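Local coordinates for protein probable transcriptional regulator phnF (Escherichia coli, PDB 2FA1) that is a probable transcriptional regulator encoded in an operon for alkylphosphonate uptake and C-P lyase, this piece being its C-terminal effector-binding UTRA domain, at the interface of chains A and B. Numbering follows the deposited sequence. Chains: chain A/B, Probable transcriptional regulator phnF.

Contacts 1 and 2 belong to one two-fold symmetric interface between two UTRA domains, and the centres of their C-alpha atoms lie about 14 Å apart. Both draw on strand 98-109 of chain A and strand 154-159 of chain B: A:Ser106 and B:Glu155 serve contact 1, A:Thr103, A:Ile105 and B:Met158 contact 2. The N-terminal stretch takes part in each, through B:Gln6 in the first and the leucine pair 13-14 in the second. Contact 2 straddles the symmetry axis and joins strands of the two chains; contact 1, with its symmetry twin, adds a charged fringe bridged by water. Together they would hold the signalling domains as a dimer.

Contact 1: the interface of chains A and B. Residues chain A 35, 106, 108, 130; chain B 6, 155.
The flat guanidinium of A:Arg130 carries the side-chain amide of B:Gln6 on one face, while the carboxylate of B:Glu155 and water 1 sit at its edge. Amide and guanidinium are stacked with their planes 5° apart, the amide carbon B:Gln6 CD lying 3.6 Å from A:Arg130 CZ. This is a polar margin of the interface between two UTRA domains, the effector-binding fold of GntR/HutC regulators. At the guanidinium edge, A:Arg130 NH2 gives a nearly straight hydrogen bond and salt bridge of 2.7 Å to B:Glu155 OE2, reaching the syn side of the carboxylate somewhat out of its plane. A bend in the arginine chain (chi3 -75°) turns its tip toward chain B. The other carboxylate oxygen, B:Glu155 OE1, accepts a hydrogen bond from the backbone N-H of its own chain's B:Gln6, N to OE1 2.9 Å, which ties the carboxylate to the residue whose amide stacks on the arginine and should limit the rotation of the carboxylate. B:Glu155 gets there on an extended chain, CG anti to the backbone N (chi1 177°). Water 1 joins A:Arg130 NE, A:Ser106 OG and B:Glu155 OE2. Water 2 links the same serine hydroxyl, 3.0 Å from A:Ser106 OG, to the amide oxygen, 2.9 Å from B:Gln6 OE1. A:Arg108 crosses the glutamine with its guanidinium steeply turned, NH2 3.8 Å from B:Gln6 OE1, and may add positive potential near that oxygen.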
loop_
_atom_site.group_PDB
_atom_site.type_symbol
_atom_site.label_atom_id
_atom_site.label_comp_id
_atom_site.label_asym_id
_atom_site.label_seq_id
_atom_site.Cartn_x
_atom_site.Cartn_y
_atom_site.Cartn_z
ATOM N N HIS A 35 4.570 -15.385 -14.606
ATOM C CA HIS A 35 4.629 -14.518 -13.390
ATOM C C HIS A 35 4.575 -15.351 -12.122
ATOM O O HIS A 35 5.302 -15.053 -11.147
ATOM C CB HIS A 35 3.665 -13.235 -13.401
ATOM C CG HIS A 35 2.309 -13.357 -12.708
ATOM N ND1 HIS A 35 1.877 -12.457 -11.740
ATOM C CD2 HIS A 35 1.238 -14.157 -12.958
ATOM C CE1 HIS A 35 0.646 -12.767 -11.357
ATOM N NE2 HIS A 35 0.238 -13.803 -12.076
ATOM N N SER A 106 0.269 -1.862 -5.998
ATOM C CA SER A 106 0.041 -0.940 -7.117
ATOM C C SER A 106 -1.432 -0.575 -7.237
ATOM O O SER A 106 -2.269 -1.144 -6.578
ATOM C CB SER A 106 0.458 -1.639 -8.396
ATOM O OG SER A 106 -0.251 -2.850 -8.601
ATOM N N ARG A 108 -4.479 0.170 -10.336
ATOM C CA ARG A 108 -4.788 0.253 -11.766
ATOM C C ARG A 108 -6.254 0.244 -12.041
ATOM O O ARG A 108 -7.066 0.214 -11.124
ATOM C CB ARG A 108 -4.042 -0.833 -12.488
ATOM C CG ARG A 108 -4.504 -2.241 -12.095
ATOM C CD ARG A 108 -4.032 -3.146 -13.233
ATOM N NE ARG A 108 -4.341 -4.576 -13.028
ATOM C CZ ARG A 108 -3.632 -5.406 -12.268
ATOM N NH1 ARG A 108 -3.946 -6.699 -12.173
ATOM N NH2 ARG A 108 -2.605 -4.947 -11.596
ATOM N N ARG A 130 0.505 -7.684 -3.892
ATOM C CA ARG A 130 1.077 -8.995 -4.333
ATOM C C ARG A 130 2.109 -9.316 -3.284
ATOM O O ARG A 130 2.886 -8.425 -2.818
ATOM C CB ARG A 130 1.758 -8.912 -5.690
ATOM C CG ARG A 130 0.786 -8.552 -6.870
ATOM C CD ARG A 130 1.375 -8.723 -8.193
ATOM N NE ARG A 130 2.299 -7.647 -8.466
ATOM C CZ ARG A 130 3.531 -7.786 -8.972
ATOM N NH1 ARG A 130 4.026 -8.959 -9.306
ATOM N NH2 ARG A 130 4.253 -6.687 -9.208
ATOM N N GLN B 6 5.429 -4.175 -12.097
ATOM C CA GLN B 6 4.401 -3.919 -13.119
ATOM C C GLN B 6 4.286 -2.436 -13.487
ATOM O O GLN B 6 3.515 -2.054 -14.386
ATOM C CB GLN B 6 3.087 -4.504 -12.631
ATOM C CG GLN B 6 3.219 -6.040 -12.530
ATOM C CD GLN B 6 1.961 -6.715 -12.047
ATOM O OE1 GLN B 6 1.076 -6.065 -11.494
ATOM N NE2 GLN B 6 1.900 -8.048 -12.209
ATOM N N GLU B 155 5.093 1.586 -8.486
ATOM C CA GLU B 155 4.565 0.489 -7.601
ATOM C C GLU B 155 5.379 0.574 -6.295
ATOM O O GLU B 155 6.597 0.769 -6.349
ATOM C CB GLU B 155 4.735 -0.825 -8.365
ATOM C CG GLU B 155 4.328 -2.103 -7.623
ATOM C CD GLU B 155 4.383 -3.396 -8.457
ATOM O OE1 GLU B 155 5.316 -3.490 -9.300
ATOM O OE2 GLU B 155 3.410 -4.251 -8.327
HETATM O O HOH W 1 1.300 -4.850 -7.168
HETATM O O HOH W 2 -0.459 -3.632 -11.469
#

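Contact 2: the interface of chains A and B. Residues chain A 13-14, 103, 105, 158, 160; chain B 13-14, 103, 105, 158, 160.
A:Thr103 and B:His160 meet through a short hydrogen bond, A:Thr103 OG1 to B:His160 NE2 at 2.6 Å, and the symmetry twin joins B:Thr103 OG1 to A:His160 NE2 at 2.7 Å. Which partner donates is not settled in either bond. Each threonine hydroxyl lies anti to its own carbonyl carbon, beside the backbone N (chi1 -56° in A:Thr103), and is thereby offered to the imidazole of the C-terminal residue. Next to this pair the backbones join as an antiparallel beta bridge: A:Thr103 N bonds to B:Met158 O and B:Met158 N to A:Thr103 O, with the same exchange between A:Met158 and B:Thr103. Between the two bridges the methionines reach tip to tip, A:Met158 SD 3.6 Å from B:Met158 SD. Their chains run out from the backbone with CG anti to N (chi1 162° in A:Met158) and then turn at chi3, where the terminal methyls head for the opposite leucines; B:Met158 CE comes to 3.5 Å from A:Leu13 CD2. The two isoleucines also face each other end on, with A:Ile105 CD1 3.7 Å from B:Ile105 CD1. Farther out, A:Leu14 CD2 packs 3.6 Å from B:His160 CE1, supporting the ring that holds the threonine. Strands 98-109 and 154-159 set the threonines, isoleucines and methionines in place, while the leucines and the C-terminal histidine come from loop segments; the strand pairing between chains makes a two-fold junction with an apolar centre that likely sustains dimerisation of the effector-binding domain.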
loop_
_atom_site.group_PDB
_atom_site.type_symbol
_atom_site.label_atom_id
_atom_site.label_comp_id
_atom_site.label_asym_id
_atom_site.label_seq_id
_atom_site.Cartn_x
_atom_site.Cartn_y
_atom_site.Cartn_z
ATOM N N LEU A 13 -2.664 -4.332 6.179
ATOM C CA LEU A 13 -1.800 -4.710 5.061
ATOM C C LEU A 13 -0.986 -5.922 5.479
ATOM O O LEU A 13 -0.667 -6.761 4.659
ATOM C CB LEU A 13 -0.896 -3.510 4.654
ATOM C CG LEU A 13 0.030 -3.737 3.456
ATOM C CD1 LEU A 13 -0.809 -3.911 2.178
ATOM C CD2 LEU A 13 0.968 -2.598 3.305
ATOM N N LEU A 14 -0.671 -6.042 6.759
ATOM C CA LEU A 14 0.169 -7.157 7.189
ATOM C C LEU A 14 -0.611 -8.411 7.598
ATOM O O LEU A 14 0.029 -9.450 7.828
ATOM C CB LEU A 14 1.152 -6.724 8.294
ATOM C CG LEU A 14 1.979 -5.483 7.969
ATOM C CD1 LEU A 14 2.405 -4.793 9.282
ATOM C CD2 LEU A 14 3.173 -5.872 7.045
ATOM N N THR A 103 6.323 -7.466 -0.333
ATOM C CA THR A 103 4.966 -6.973 -0.671
ATOM C C THR A 103 5.179 -5.977 -1.815
ATOM O O THR A 103 6.183 -5.203 -1.781
ATOM C CB THR A 103 4.275 -6.267 0.509
ATOM O OG1 THR A 103 4.205 -7.122 1.667
ATOM C CG2 THR A 103 2.816 -5.839 0.131
ATOM N N ILE A 105 2.679 -3.079 -3.873
ATOM C CA ILE A 105 1.348 -2.490 -3.909
ATOM C C ILE A 105 1.254 -1.582 -5.142
ATOM O O ILE A 105 2.118 -0.737 -5.373
ATOM C CB ILE A 105 1.126 -1.659 -2.662
ATOM C CG1 ILE A 105 1.308 -2.608 -1.478
ATOM C CG2 ILE A 105 -0.366 -1.109 -2.624
ATOM C CD1 ILE A 105 1.431 -1.834 -0.276
ATOM N N MET A 158 -1.352 0.053 8.201
ATOM C CA MET A 158 -0.225 -0.720 8.732
ATOM C C MET A 158 0.242 -0.021 9.999
ATOM O O MET A 158 0.258 1.218 10.063
ATOM C CB MET A 158 0.878 -0.867 7.663
ATOM C CG MET A 158 2.247 -1.257 8.160
ATOM S SD MET A 158 3.221 -1.663 6.723
ATOM C CE MET A 158 2.626 -0.367 5.647
ATOM N N HIS A 160 3.242 0.369 12.830
ATOM C CA HIS A 160 4.653 0.141 12.862
ATOM C C HIS A 160 5.140 -0.049 14.295
ATOM O O HIS A 160 4.482 0.312 15.269
ATOM C CB HIS A 160 5.332 1.288 12.179
ATOM C CG HIS A 160 4.834 1.485 10.786
ATOM N ND1 HIS A 160 5.307 0.741 9.725
ATOM C CD2 HIS A 160 3.881 2.312 10.286
ATOM C CE1 HIS A 160 4.689 1.131 8.619
ATOM N NE2 HIS A 160 3.816 2.081 8.934
ATOM O OXT HIS A 160 6.206 -0.615 14.448
ATOM N N LEU B 13 8.281 1.581 0.205
ATOM C CA LEU B 13 7.178 2.315 0.879
ATOM C C LEU B 13 7.745 3.134 2.014
ATOM O O LEU B 13 7.393 4.314 2.200
ATOM C CB LEU B 13 6.166 1.253 1.367
ATOM C CG LEU B 13 4.813 1.720 1.898
ATOM C CD1 LEU B 13 4.067 2.695 0.938
ATOM C CD2 LEU B 13 4.033 0.473 2.236
ATOM N N LEU B 14 8.697 2.556 2.754
ATOM C CA LEU B 14 9.251 3.276 3.906
ATOM C C LEU B 14 10.084 4.529 3.608
ATOM O O LEU B 14 10.088 5.487 4.414
ATOM C CB LEU B 14 9.913 2.328 4.898
ATOM C CG LEU B 14 9.069 1.210 5.569
ATOM C CD1 LEU B 14 7.542 1.535 5.751
ATOM C CD2 LEU B 14 9.227 -0.157 4.888
ATOM N N THR B 103 0.493 3.863 8.873
ATOM C CA THR B 103 0.467 4.220 7.392
ATOM C C THR B 103 -0.914 3.811 6.923
ATOM O O THR B 103 -1.433 2.790 7.386
ATOM C CB THR B 103 1.483 3.388 6.563
ATOM O OG1 THR B 103 2.840 3.656 7.007
ATOM C CG2 THR B 103 1.413 3.832 5.139
ATOM N N ILE B 105 -3.021 3.320 3.137
ATOM C CA ILE B 105 -2.822 3.340 1.674
ATOM C C ILE B 105 -4.129 3.124 0.937
ATOM O O ILE B 105 -4.847 2.162 1.225
ATOM C CB ILE B 105 -1.901 2.158 1.253
ATOM C CG1 ILE B 105 -0.525 2.290 1.934
ATOM C CG2 ILE B 105 -1.661 2.156 -0.287
ATOM C CD1 ILE B 105 0.487 1.348 1.362
ATOM N N MET B 158 7.920 -3.409 -0.282
ATOM C CA MET B 158 8.259 -3.474 1.139
ATOM C C MET B 158 8.920 -4.812 1.363
ATOM O O MET B 158 8.429 -5.830 0.896
ATOM C CB MET B 158 7.009 -3.266 1.980
ATOM C CG MET B 158 7.186 -3.351 3.529
ATOM S SD MET B 158 5.760 -2.731 4.448
ATOM C CE MET B 158 4.473 -3.057 3.340
ATOM N N HIS B 160 10.289 -7.446 4.342
ATOM C CA HIS B 160 9.874 -7.769 5.689
ATOM C C HIS B 160 10.921 -8.733 6.256
ATOM O O HIS B 160 11.374 -9.666 5.552
ATOM C CB HIS B 160 8.461 -8.382 5.723
ATOM C CG HIS B 160 7.424 -7.633 4.925
ATOM N ND1 HIS B 160 6.493 -6.795 5.504
ATOM C CD2 HIS B 160 7.145 -7.646 3.599
ATOM C CE1 HIS B 160 5.679 -6.330 4.564
ATOM N NE2 HIS B 160 6.072 -6.822 3.398
ATOM O OXT HIS B 160 11.346 -8.569 7.413
#